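Local coordinates for uncharacterized protein Atu2773 (Agrobacterium tumefaciens, PDB 2QV5) that is of unknown function but belongs to the divergent polysaccharide deacetylase family, so it may act on polysaccharide substrates, at residues 44-49 and 69-74; 186-191 and 221-226; 156-161 and 167-172; 102-107 and 113-118. One frame throughout, in Å; residues are numbered along the deposited sequence.

Contact 1. Residues 44-49 and 69-74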
loop_
_atom_site.group_PDB
_atom_site.type_symbol
_atom_site.label_atom_id
_atom_site.label_comp_id
_atom_site.label_asym_id
_atom_site.label_seq_id
_atom_site.Cartn_x
_atom_site.Cartn_y
_atom_site.Cartn_z
ATOM N N THR A 44 13.011 3.301 14.882
ATOM C CA THR A 44 14.005 2.240 14.728
ATOM C C THR A 44 13.523 1.176 13.742
ATOM O O THR A 44 14.314 0.644 12.959
ATOM C CB THR A 44 14.410 1.590 16.083
ATOM O OG1 THR A 44 13.239 1.296 16.856
ATOM C CG2 THR A 44 15.335 2.516 16.875
ATOM N N GLY A 45 12.229 0.875 13.778
ATOM C CA GLY A 45 11.618 -0.034 12.797
ATOM C C GLY A 45 11.668 0.474 11.358
ATOM O O GLY A 45 11.886 -0.308 10.432
ATOM N N SER A 46 11.479 1.787 11.175
ATOM C CA SER A 46 11.538 2.406 9.846
ATOM C C SER A 46 12.963 2.416 9.330
ATOM O O SER A 46 13.189 2.161 8.145
ATOM C CB SER A 46 10.966 3.829 9.868
ATOM O OG SER A 46 9.579 3.782 10.170
ATOM N N GLN A 47 13.915 2.704 10.223
ATOM C CA GLN A 47 15.345 2.658 9.891
ATOM C C GLN A 47 15.771 1.273 9.425
ATOM O O GLN A 47 16.481 1.148 8.427
ATOM C CB GLN A 47 16.203 3.085 11.081
ATOM C CG GLN A 47 17.666 3.353 10.719
ATOM C CD GLN A 47 18.455 3.962 11.859
ATOM O OE1 GLN A 47 18.034 3.925 13.020
ATOM N NE2 GLN A 47 19.617 4.523 11.535
ATOM N N LYS A 48 15.331 0.248 10.152
ATOM C CA LYS A 48 15.651 -1.137 9.810
ATOM C C LYS A 48 15.056 -1.508 8.454
ATOM O O LYS A 48 15.740 -2.130 7.645
ATOM C CB LYS A 48 15.155 -2.099 10.892
ATOM C CG LYS A 48 15.692 -3.505 10.744
ATOM C CD LYS A 48 15.163 -4.431 11.828
ATOM C CE LYS A 48 15.410 -5.901 11.465
ATOM N NZ LYS A 48 16.827 -6.173 11.054
ATOM N N ALA A 49 13.806 -1.093 8.207
ATOM C CA ALA A 49 13.103 -1.375 6.933
ATOM C C ALA A 49 13.877 -0.838 5.725
ATOM O O ALA A 49 14.063 -1.548 4.750
ATOM C CB ALA A 49 11.684 -0.793 6.957
ATOM N N GLN A 69 8.987 12.837 6.138
ATOM C CA GLN A 69 9.889 13.426 5.145
ATOM C C GLN A 69 11.266 12.748 5.134
ATOM O O GLN A 69 11.826 12.503 4.057
ATOM C CB GLN A 69 10.045 14.924 5.402
ATOM C CG GLN A 69 10.374 15.735 4.174
ATOM C CD GLN A 69 10.430 17.227 4.462
ATOM O OE1 GLN A 69 11.391 17.903 4.095
ATOM N NE2 GLN A 69 9.399 17.746 5.121
ATOM N N ARG A 70 11.806 12.443 6.316
ATOM C CA ARG A 70 13.084 11.717 6.406
ATOM C C ARG A 70 12.991 10.335 5.751
ATOM O O ARG A 70 13.819 9.983 4.901
ATOM C CB ARG A 70 13.559 11.550 7.864
ATOM C CG ARG A 70 14.868 10.787 7.945
ATOM C CD ARG A 70 15.098 10.072 9.268
ATOM N NE ARG A 70 16.438 9.487 9.267
ATOM C CZ ARG A 70 17.145 9.190 10.352
ATOM N NH1 ARG A 70 16.651 9.407 11.557
ATOM N NH2 ARG A 70 18.357 8.671 10.225
ATOM N N TRP A 71 11.984 9.556 6.142
ATOM C CA TRP A 71 11.853 8.189 5.629
ATOM C C TRP A 71 11.471 8.182 4.135
ATOM O O TRP A 71 11.895 7.307 3.394
ATOM C CB TRP A 71 10.926 7.326 6.518
ATOM C CG TRP A 71 11.444 7.256 7.943
ATOM C CD1 TRP A 71 10.783 7.634 9.072
ATOM C CD2 TRP A 71 12.762 6.849 8.365
ATOM N NE1 TRP A 71 11.590 7.473 10.169
ATOM C CE2 TRP A 71 12.811 6.996 9.767
ATOM C CE3 TRP A 71 13.897 6.367 7.695
ATOM C CZ2 TRP A 71 13.949 6.681 10.512
ATOM C CZ3 TRP A 71 15.031 6.060 8.440
ATOM C CH2 TRP A 71 15.048 6.228 9.832
ATOM N N MET A 72 10.722 9.198 3.713
ATOM C CA MET A 72 10.357 9.421 2.294
ATOM C C MET A 72 11.638 9.572 1.434
ATOM O O MET A 72 11.842 8.849 0.444
ATOM C CB MET A 72 9.513 10.706 2.215
ATOM C CG MET A 72 8.436 10.833 1.155
ATOM S SD MET A 72 8.547 12.504 0.441
ATOM C CE MET A 72 9.931 12.052 -0.590
ATOM N N GLN A 73 12.508 10.499 1.831
ATOM C CA GLN A 73 13.743 10.781 1.093
ATOM C C GLN A 73 14.710 9.595 1.074
ATOM O O GLN A 73 15.314 9.335 0.042
ATOM C CB GLN A 73 14.447 12.025 1.660
ATOM C CG GLN A 73 13.677 13.334 1.464
ATOM C CD GLN A 73 14.235 14.495 2.296
ATOM O OE1 GLN A 73 15.395 14.483 2.720
ATOM N NE2 GLN A 73 13.403 15.503 2.526
ATOM N N ASP A 74 14.843 8.891 2.203
ATOM C CA ASP A 74 15.655 7.677 2.292
ATOM C C ASP A 74 15.120 6.582 1.369
ATOM O O ASP A 74 15.881 5.973 0.619
ATOM C CB ASP A 74 15.707 7.136 3.735
ATOM C CG ASP A 74 16.545 8.005 4.677
ATOM O OD1 ASP A 74 16.951 9.130 4.306
ATOM O OD2 ASP A 74 16.794 7.549 5.814
#
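W71 meets S46 and Q47 of helix 43-52 with one face of its indole. Its CG lies beside its own backbone N (chi1 -59°), which stands the ring system between the two helices. Over that face S46 CB lies 3.6 Å from the centroid of the five-membered ring, only 8° off the normal, a clear CH-pi contact. The six-membered ring is met by the next residue: Q47 CB approaches W71 CH2 to 3.6 Å, and the backbone N of Q47 also stands over this face. Beyond CG the glutamine chain is extended, and its amide plane is turned 47° from the ring. Behind the indole's other face lies R70, whose CD sits on it, while W71 CH2 stands 3.5 Å above the plane of the R70 guanidinium, offset toward the rim. Within the second helix R70 NE is in a long pairing, 4.0 Å, with D74 OD2. W71 NE1 is satisfied by Q43, and S46 OG by S42 and G40. What joins the helices here is therefore dispersion and CH-pi packing, with the indole held between the R70 chain on one face and S46 CB with the Q47 backbone on the other.

Contact 2. Residues 186-191 and 221-226; sequences LLDGEV and DESIAA
D188 OD2 is gripped by two donors, S223 OG of helix 221-233 and the backbone N of S218 at the end of strand 212-218. The serine bond is short, 2.7 Å from S223 OG to D188 OD2, and it uses the anti lone pair of the oxygen, the one directed away from OD1. Both side chains point across the gap. The aspartate CG lies between its backbone N and carbonyl carbon, and this chi1 of 59° puts OD2 at the hydroxyl. The backbone itself places D188 CB 3.3 Å from S223 OG. Beside this polar pair is a looser apolar one: V191 CG1, anti to its backbone N at chi1 -160°, meets E222 CB at 4.2 Å. The glutamate chain then bends at chi2 and carries its carboxylate away from the loop, so only its aliphatic root takes part. F220 packs on both D188 and V191, and I196 of helix 193-210 touches S223. The loop after strand 180-186 is thus tied to the first turn of helix 221-233 and to the end of strand 212-218, a junction of neighbouring parallel strands at their C-terminal ends, consistent with the beta/alpha fold of polysaccharide deacetylase relatives.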
loop_
_atom_site.group_PDB
_atom_site.type_symbol
_atom_site.label_atom_id
_atom_site.label_comp_id
_atom_site.label_asym_id
_atom_site.label_seq_id
_atom_site.Cartn_x
_atom_site.Cartn_y
_atom_site.Cartn_z
ATOM N N LEU A 186 -1.743 -11.887 3.027
ATOM C CA LEU A 186 -1.190 -11.223 4.202
ATOM C C LEU A 186 -0.041 -12.082 4.740
ATOM O O LEU A 186 -0.245 -13.214 5.190
ATOM C CB LEU A 186 -2.255 -10.989 5.275
ATOM C CG LEU A 186 -1.795 -10.551 6.680
ATOM C CD1 LEU A 186 -1.157 -9.161 6.692
ATOM C CD2 LEU A 186 -2.954 -10.625 7.675
ATOM N N LEU A 187 1.170 -11.545 4.685
ATOM C CA LEU A 187 2.362 -12.347 4.980
ATOM C C LEU A 187 2.641 -12.549 6.465
ATOM O O LEU A 187 3.223 -13.561 6.847
ATOM C CB LEU A 187 3.601 -11.766 4.290
ATOM C CG LEU A 187 3.540 -11.572 2.773
ATOM C CD1 LEU A 187 4.712 -10.703 2.330
ATOM C CD2 LEU A 187 3.529 -12.903 2.008
ATOM N N ASP A 188 2.223 -11.596 7.295
ATOM C CA ASP A 188 2.555 -11.631 8.719
ATOM C C ASP A 188 1.371 -11.457 9.689
ATOM O O ASP A 188 1.473 -10.708 10.662
ATOM C CB ASP A 188 3.652 -10.600 9.019
ATOM C CG ASP A 188 3.237 -9.172 8.649
ATOM O OD1 ASP A 188 2.084 -8.958 8.210
ATOM O OD2 ASP A 188 4.059 -8.254 8.812
ATOM N N GLY A 189 0.258 -12.135 9.416
ATOM C CA GLY A 189 -0.832 -12.249 10.383
ATOM C C GLY A 189 -0.369 -12.940 11.654
ATOM O O GLY A 189 -0.821 -12.612 12.745
ATOM N N GLU A 190 0.527 -13.913 11.510
ATOM C CA GLU A 190 1.299 -14.399 12.645
ATOM C C GLU A 190 2.758 -13.987 12.457
ATOM O O GLU A 190 3.390 -14.341 11.457
ATOM C CB GLU A 190 1.164 -15.913 12.810
ATOM C CG GLU A 190 2.004 -16.471 13.958
ATOM C CD GLU A 190 1.605 -17.875 14.358
ATOM O OE1 GLU A 190 1.372 -18.716 13.463
ATOM O OE2 GLU A 190 1.531 -18.138 15.579
ATOM N N VAL A 191 3.281 -13.239 13.425
ATOM C CA VAL A 191 4.623 -12.669 13.333
ATOM C C VAL A 191 5.690 -13.632 13.872
ATOM O O VAL A 191 6.291 -13.398 14.928
ATOM C CB VAL A 191 4.705 -11.275 14.028
ATOM C CG1 VAL A 191 5.920 -10.482 13.530
ATOM C CG2 VAL A 191 3.431 -10.474 13.778
ATOM N N ASP A 221 10.129 -6.538 12.907
ATOM C CA ASP A 221 11.499 -7.048 12.731
ATOM C C ASP A 221 11.577 -8.394 12.000
ATOM O O ASP A 221 12.423 -8.577 11.125
ATOM C CB ASP A 221 12.208 -7.173 14.085
ATOM C CG ASP A 221 12.830 -5.864 14.553
ATOM O OD1 ASP A 221 12.571 -4.809 13.933
ATOM O OD2 ASP A 221 13.581 -5.892 15.552
ATOM N N GLU A 222 10.698 -9.328 12.357
ATOM C CA GLU A 222 10.664 -10.647 11.687
ATOM C C GLU A 222 10.214 -10.543 10.225
ATOM O O GLU A 222 10.732 -11.248 9.353
ATOM C CB GLU A 222 9.775 -11.641 12.442
ATOM C CG GLU A 222 10.276 -12.008 13.841
ATOM C CD GLU A 222 11.351 -13.089 13.841
ATOM O OE1 GLU A 222 11.568 -13.742 12.797
ATOM O OE2 GLU A 222 11.981 -13.290 14.903
ATOM N N SER A 223 9.263 -9.652 9.955
ATOM C CA SER A 223 8.775 -9.466 8.584
ATOM C C SER A 223 9.881 -8.930 7.688
ATOM O O SER A 223 10.082 -9.437 6.594
ATOM C CB SER A 223 7.590 -8.511 8.547
ATOM O OG SER A 223 6.564 -8.989 9.383
ATOM N N ILE A 224 10.575 -7.894 8.161
ATOM C CA ILE A 224 11.663 -7.266 7.415
ATOM C C ILE A 224 12.741 -8.294 7.060
ATOM O O ILE A 224 13.122 -8.417 5.889
ATOM C CB ILE A 224 12.273 -6.069 8.197
ATOM C CG1 ILE A 224 11.271 -4.915 8.279
ATOM C CG2 ILE A 224 13.563 -5.592 7.542
ATOM C CD1 ILE A 224 11.584 -3.919 9.375
ATOM N N ALA A 225 13.190 -9.053 8.057
ATOM C CA ALA A 225 14.242 -10.051 7.854
ATOM C C ALA A 225 13.840 -11.147 6.845
ATOM O O ALA A 225 14.613 -11.464 5.927
ATOM C CB ALA A 225 14.697 -10.656 9.213
ATOM N N ALA A 226 12.629 -11.682 6.983
ATOM C CA ALA A 226 12.136 -12.748 6.106
ATOM C C ALA A 226 11.893 -12.254 4.692
ATOM O O ALA A 226 12.252 -12.934 3.744
ATOM C CB ALA A 226 10.853 -13.372 6.662
#

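Contact 3. Residues 156-161 and 167-172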
loop_
_atom_site.group_PDB
_atom_site.type_symbol
_atom_site.label_atom_id
_atom_site.label_comp_id
_atom_site.label_asym_id
_atom_site.label_seq_id
_atom_site.Cartn_x
_atom_site.Cartn_y
_atom_site.Cartn_z
ATOM N N LEU A 156 -4.024 8.268 -8.946
ATOM C CA LEU A 156 -3.451 7.361 -7.967
ATOM C C LEU A 156 -4.149 6.004 -8.031
ATOM O O LEU A 156 -5.343 5.918 -8.361
ATOM C CB LEU A 156 -3.622 7.928 -6.545
ATOM C CG LEU A 156 -2.973 9.266 -6.185
ATOM C CD1 LEU A 156 -3.674 9.911 -4.981
ATOM C CD2 LEU A 156 -1.491 9.061 -5.905
ATOM N N LEU A 157 -3.404 4.950 -7.697
ATOM C CA LEU A 157 -3.977 3.612 -7.581
ATOM C C LEU A 157 -4.479 3.409 -6.165
ATOM O O LEU A 157 -4.024 4.090 -5.257
ATOM C CB LEU A 157 -2.933 2.543 -7.925
ATOM C CG LEU A 157 -1.706 2.321 -7.028
ATOM C CD1 LEU A 157 -1.973 1.339 -5.890
ATOM C CD2 LEU A 157 -0.636 1.768 -7.911
ATOM N N PHE A 158 -5.406 2.470 -5.988
ATOM C CA PHE A 158 -5.932 2.095 -4.665
ATOM C C PHE A 158 -5.602 0.620 -4.411
ATOM O O PHE A 158 -6.058 -0.269 -5.136
ATOM C CB PHE A 158 -7.458 2.337 -4.631
ATOM C CG PHE A 158 -8.098 2.125 -3.276
ATOM C CD1 PHE A 158 -8.379 3.211 -2.452
ATOM C CD2 PHE A 158 -8.459 0.851 -2.843
ATOM C CE1 PHE A 158 -8.978 3.031 -1.203
ATOM C CE2 PHE A 158 -9.049 0.657 -1.595
ATOM C CZ PHE A 158 -9.315 1.746 -0.777
ATOM N N LEU A 159 -4.811 0.353 -3.385
ATOM C CA LEU A 159 -4.512 -1.016 -2.996
ATOM C C LEU A 159 -5.330 -1.358 -1.747
ATOM O O LEU A 159 -5.208 -0.721 -0.704
ATOM C CB LEU A 159 -3.001 -1.200 -2.761
ATOM C CG LEU A 159 -2.557 -2.598 -2.310
ATOM C CD1 LEU A 159 -2.701 -3.632 -3.428
ATOM C CD2 LEU A 159 -1.148 -2.575 -1.790
ATOM N N ASP A 160 -6.197 -2.347 -1.873
ATOM C CA ASP A 160 -6.989 -2.796 -0.741
ATOM C C ASP A 160 -6.234 -3.975 -0.129
ATOM O O ASP A 160 -5.865 -4.922 -0.832
ATOM C CB ASP A 160 -8.396 -3.170 -1.240
ATOM C CG ASP A 160 -9.388 -3.472 -0.107
ATOM O OD1 ASP A 160 -9.059 -4.228 0.834
ATOM O OD2 ASP A 160 -10.532 -2.972 -0.187
ATOM N N ASP A 161 -5.986 -3.932 1.178
ATOM C CA ASP A 161 -5.153 -4.981 1.802
ATOM C C ASP A 161 -5.829 -6.366 1.938
ATOM O O ASP A 161 -5.180 -7.351 2.292
ATOM C CB ASP A 161 -4.542 -4.501 3.129
ATOM C CG ASP A 161 -5.536 -4.473 4.278
ATOM O OD1 ASP A 161 -6.758 -4.566 4.051
ATOM O OD2 ASP A 161 -5.076 -4.331 5.432
ATOM N N SER A 167 -15.452 -5.895 1.671
ATOM C CA SER A 167 -14.976 -4.645 1.068
ATOM C C SER A 167 -15.563 -4.426 -0.319
ATOM O O SER A 167 -15.638 -5.347 -1.137
ATOM C CB SER A 167 -13.448 -4.610 0.999
ATOM O OG SER A 167 -13.015 -3.505 0.223
ATOM N N LEU A 168 -15.972 -3.188 -0.562
ATOM C CA LEU A 168 -16.657 -2.800 -1.781
ATOM C C LEU A 168 -15.749 -2.093 -2.766
ATOM O O LEU A 168 -16.218 -1.614 -3.790
ATOM C CB LEU A 168 -17.833 -1.883 -1.437
ATOM C CG LEU A 168 -19.039 -2.545 -0.774
ATOM C CD1 LEU A 168 -20.027 -1.487 -0.355
ATOM C CD2 LEU A 168 -19.692 -3.549 -1.732
ATOM N N SER A 169 -14.452 -2.046 -2.463
ATOM C CA SER A 169 -13.497 -1.275 -3.267
ATOM C C SER A 169 -13.290 -1.819 -4.677
ATOM O O SER A 169 -13.036 -1.047 -5.603
ATOM C CB SER A 169 -12.160 -1.117 -2.534
ATOM O OG SER A 169 -11.398 -2.310 -2.579
ATOM N N GLY A 170 -13.401 -3.140 -4.837
ATOM C CA GLY A 170 -13.265 -3.771 -6.152
ATOM C C GLY A 170 -14.410 -3.428 -7.085
ATOM O O GLY A 170 -14.197 -3.095 -8.259
ATOM N N GLY A 171 -15.626 -3.515 -6.558
ATOM C CA GLY A 171 -16.831 -3.179 -7.309
ATOM C C GLY A 171 -16.948 -1.699 -7.632
ATOM O O GLY A 171 -17.298 -1.343 -8.760
ATOM N N ILE A 172 -16.672 -0.842 -6.642
ATOM C CA ILE A 172 -16.710 0.620 -6.831
ATOM C C ILE A 172 -15.712 1.090 -7.899
ATOM O O ILE A 172 -16.068 1.873 -8.784
ATOM C CB ILE A 172 -16.522 1.398 -5.492
ATOM C CG1 ILE A 172 -17.749 1.223 -4.589
ATOM C CG2 ILE A 172 -16.295 2.890 -5.746
ATOM C CD1 ILE A 172 -17.554 1.752 -3.172
#
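F158 is the first residue of strand 157-160 to touch the segment 167-172: its CE2 comes within 3.7 Å of S169 CB. The methylene approaches the ring obliquely, and the phenyl reaches it because CG is anti to the backbone N (chi1 -174°). Two residues on, D160 points to the same side of the strand and supplies the polar centre. Its OD2 accepts from two hydroxyls, S167 OG at 2.6 Å and S169 OG at an equal 2.6 Å. They approach from different sides of the oxygen, S167 from the syn side and S169 from the anti side, 22° and 23° out of the carboxylate plane respectively. S169 OG lies between its own backbone N and carbonyl carbon. A weak bond of 3.4 Å from S169 N to S167 OG links the first helical residue to the hydroxyl two residues earlier. The other carboxylate oxygen, OD1, takes the backbone N of G162, and Q180 of the following strand also bonds S169 OG. The contact thus joins the end of strand 157-160 to the start of helix 169-176 within a beta-alpha-beta unit. With OD2 held by two short hydroxyl bonds and OD1 by a backbone amide, both oxygens of this buried carboxylate are satisfied and its rotation is fixed.

Contact 4. Residues 102-107 and 113-118; sequences TLLAGD and IDRLHR
D107 and R115 meet crosswise, their carboxylate and guanidinium planes 45° apart, and one oxygen serves both terminal nitrogens of the arginine. R115 NH2 reaches D107 OD2 at 2.6 Å with an angle of 154° at the hydrogen; the oxygen lies close to the guanidinium plane, while the nitrogen arrives on the anti side of OD2, tilted 28° from the carboxylate plane. The second bond, R115 NH1 to the same OD2, is weak at 3.1 Å, so the salt bridge is forked but uneven. The arginine chain runs extended from CG to NE, which carries the guanidinium from the helix to the turn at L104-D107. Along the way the carbonyl O of T102 stands over one guanidinium face and touches R115 CD at 3.4 Å. L104 crosses the chain obliquely, its CG 3.8 Å from R115 NH2. L103 instead slides past R115 in the opposite direction and sets CD1 3.8 Å from R115 CB; its CD2 looks toward L116 CB at 4.5 Å. N112, in the same helix 109-120, gives its side-chain amide to the carbonyl of L104. The type I turn from L104 to D107 is thus clasped to the helix by charge, while L103 packs on R115 and L116. NH2 has two acceptors, D107 OD2 and N112 OD1, which limits the guanidinium's rotation, and the charge pairing probably favours an ionised D107.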
loop_
_atom_site.group_PDB
_atom_site.type_symbol
_atom_site.label_atom_id
_atom_site.label_comp_id
_atom_site.label_asym_id
_atom_site.label_seq_id
_atom_site.Cartn_x
_atom_site.Cartn_y
_atom_site.Cartn_z
ATOM N N THR A 102 -8.827 9.734 10.801
ATOM C CA THR A 102 -9.508 8.492 10.412
ATOM C C THR A 102 -10.818 8.808 9.695
ATOM O O THR A 102 -11.637 9.582 10.200
ATOM C CB THR A 102 -9.772 7.591 11.651
ATOM O OG1 THR A 102 -8.573 7.470 12.419
ATOM C CG2 THR A 102 -10.228 6.205 11.241
ATOM N N LEU A 103 -11.006 8.230 8.508
ATOM C CA LEU A 103 -12.241 8.445 7.752
ATOM C C LEU A 103 -13.346 7.585 8.370
ATOM O O LEU A 103 -13.117 6.414 8.709
ATOM C CB LEU A 103 -12.042 8.140 6.259
ATOM C CG LEU A 103 -11.332 9.180 5.361
ATOM C CD1 LEU A 103 -9.932 9.528 5.799
ATOM C CD2 LEU A 103 -11.281 8.686 3.927
ATOM N N LEU A 104 -14.524 8.184 8.545
ATOM C CA LEU A 104 -15.630 7.546 9.258
ATOM C C LEU A 104 -16.832 7.341 8.355
ATOM O O LEU A 104 -17.212 8.241 7.597
ATOM C CB LEU A 104 -16.021 8.368 10.500
ATOM C CG LEU A 104 -14.900 8.694 11.497
ATOM C CD1 LEU A 104 -15.368 9.668 12.568
ATOM C CD2 LEU A 104 -14.330 7.423 12.132
ATOM N N ALA A 105 -17.425 6.151 8.451
ATOM C CA ALA A 105 -18.549 5.743 7.611
ATOM C C ALA A 105 -19.779 6.662 7.685
ATOM O O ALA A 105 -20.460 6.865 6.678
ATOM C CB ALA A 105 -18.938 4.295 7.913
ATOM N N GLY A 106 -20.047 7.219 8.863
ATOM C CA GLY A 106 -21.241 8.040 9.079
ATOM C C GLY A 106 -21.114 9.520 8.747
ATOM O O GLY A 106 -22.121 10.221 8.657
ATOM N N ASP A 107 -19.882 9.990 8.562
ATOM C CA ASP A 107 -19.605 11.396 8.258
ATOM C C ASP A 107 -19.938 11.740 6.801
ATOM O O ASP A 107 -19.866 10.863 5.932
ATOM C CB ASP A 107 -18.143 11.731 8.584
ATOM C CG ASP A 107 -17.954 12.193 10.022
ATOM O OD1 ASP A 107 -18.886 12.803 10.590
ATOM O OD2 ASP A 107 -16.868 11.955 10.588
ATOM N N ILE A 113 -13.336 13.819 2.893
ATOM C CA ILE A 113 -12.425 14.290 1.827
ATOM C C ILE A 113 -11.365 15.250 2.389
ATOM O O ILE A 113 -10.204 15.205 1.985
ATOM C CB ILE A 113 -13.186 14.900 0.600
ATOM C CG1 ILE A 113 -14.078 13.862 -0.101
ATOM C CG2 ILE A 113 -12.218 15.496 -0.436
ATOM C CD1 ILE A 113 -13.350 12.738 -0.829
ATOM N N ASP A 114 -11.765 16.087 3.346
ATOM C CA ASP A 114 -10.834 16.963 4.056
ATOM C C ASP A 114 -9.802 16.185 4.876
ATOM O O ASP A 114 -8.631 16.556 4.912
ATOM C CB ASP A 114 -11.596 17.945 4.956
ATOM C CG ASP A 114 -12.228 19.093 4.168
ATOM O OD1 ASP A 114 -11.634 19.519 3.146
ATOM O OD2 ASP A 114 -13.317 19.574 4.569
ATOM N N ARG A 115 -10.247 15.111 5.524
ATOM C CA ARG A 115 -9.371 14.241 6.304
ATOM C C ARG A 115 -8.354 13.554 5.409
ATOM O O ARG A 115 -7.184 13.462 5.765
ATOM C CB ARG A 115 -10.191 13.169 7.016
ATOM C CG ARG A 115 -10.818 13.642 8.307
ATOM C CD ARG A 115 -11.851 12.658 8.782
ATOM N NE ARG A 115 -12.509 13.137 9.993
ATOM C CZ ARG A 115 -13.735 12.788 10.358
ATOM N NH1 ARG A 115 -14.259 13.277 11.473
ATOM N NH2 ARG A 115 -14.446 11.963 9.599
ATOM N N LEU A 116 -8.843 13.048 4.276
ATOM C CA LEU A 116 -8.032 12.422 3.232
ATOM C C LEU A 116 -6.950 13.361 2.723
ATOM O O LEU A 116 -5.783 12.987 2.636
ATOM C CB LEU A 116 -8.935 12.019 2.064
ATOM C CG LEU A 116 -8.275 11.421 0.822
ATOM C CD1 LEU A 116 -7.570 10.117 1.209
ATOM C CD2 LEU A 116 -9.274 11.167 -0.301
ATOM N N HIS A 117 -7.352 14.585 2.397
ATOM C CA HIS A 117 -6.442 15.614 1.890
ATOM C C HIS A 117 -5.356 15.993 2.883
ATOM O O HIS A 117 -4.225 16.280 2.488
ATOM C CB HIS A 117 -7.235 16.852 1.473
ATOM C CG HIS A 117 -8.005 16.679 0.203
ATOM N ND1 HIS A 117 -8.736 17.700 -0.365
ATOM C CD2 HIS A 117 -8.147 15.611 -0.621
ATOM C CE1 HIS A 117 -9.304 17.268 -1.478
ATOM N NE2 HIS A 117 -8.967 16.002 -1.653
ATOM N N ARG A 118 -5.688 15.994 4.171
ATOM C CA ARG A 118 -4.689 16.237 5.196
ATOM C C ARG A 118 -3.606 15.154 5.200
ATOM O O ARG A 118 -2.427 15.472 5.285
ATOM C CB ARG A 118 -5.339 16.365 6.574
ATOM C CG ARG A 118 -6.045 17.697 6.771
ATOM C CD ARG A 118 -6.249 18.008 8.244
ATOM N NE ARG A 118 -7.284 17.192 8.892
ATOM C CZ ARG A 118 -8.601 17.368 8.764
ATOM N NH1 ARG A 118 -9.099 18.326 7.988
ATOM N NH2 ARG A 118 -9.431 16.572 9.421
#

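Contacts 1 and 3 are buried, whereas contacts 2 and 4 are only partly so; contact 3 lies nearest the chain's centre, about 11 Å from it, and contact 4 farthest at about 18 Å, both measured between centres. Chemistry does not simply follow depth: contact 1 is apolar packing between helices, while contact 3, deeper still, is dominated by a carboxylate with serine hydroxyls. In contact 2 a serine and a backbone N share one acid oxygen, whereas in contact 3 two serines share OD2 and the backbone N takes OD1; contact 4 uses a full charge pair. Contacts 3 and 4 each tie chain parts close in sequence; contacts 1 and 2 span longer separations and touch directly, through K48 with D221 and I224 against helix 43-52.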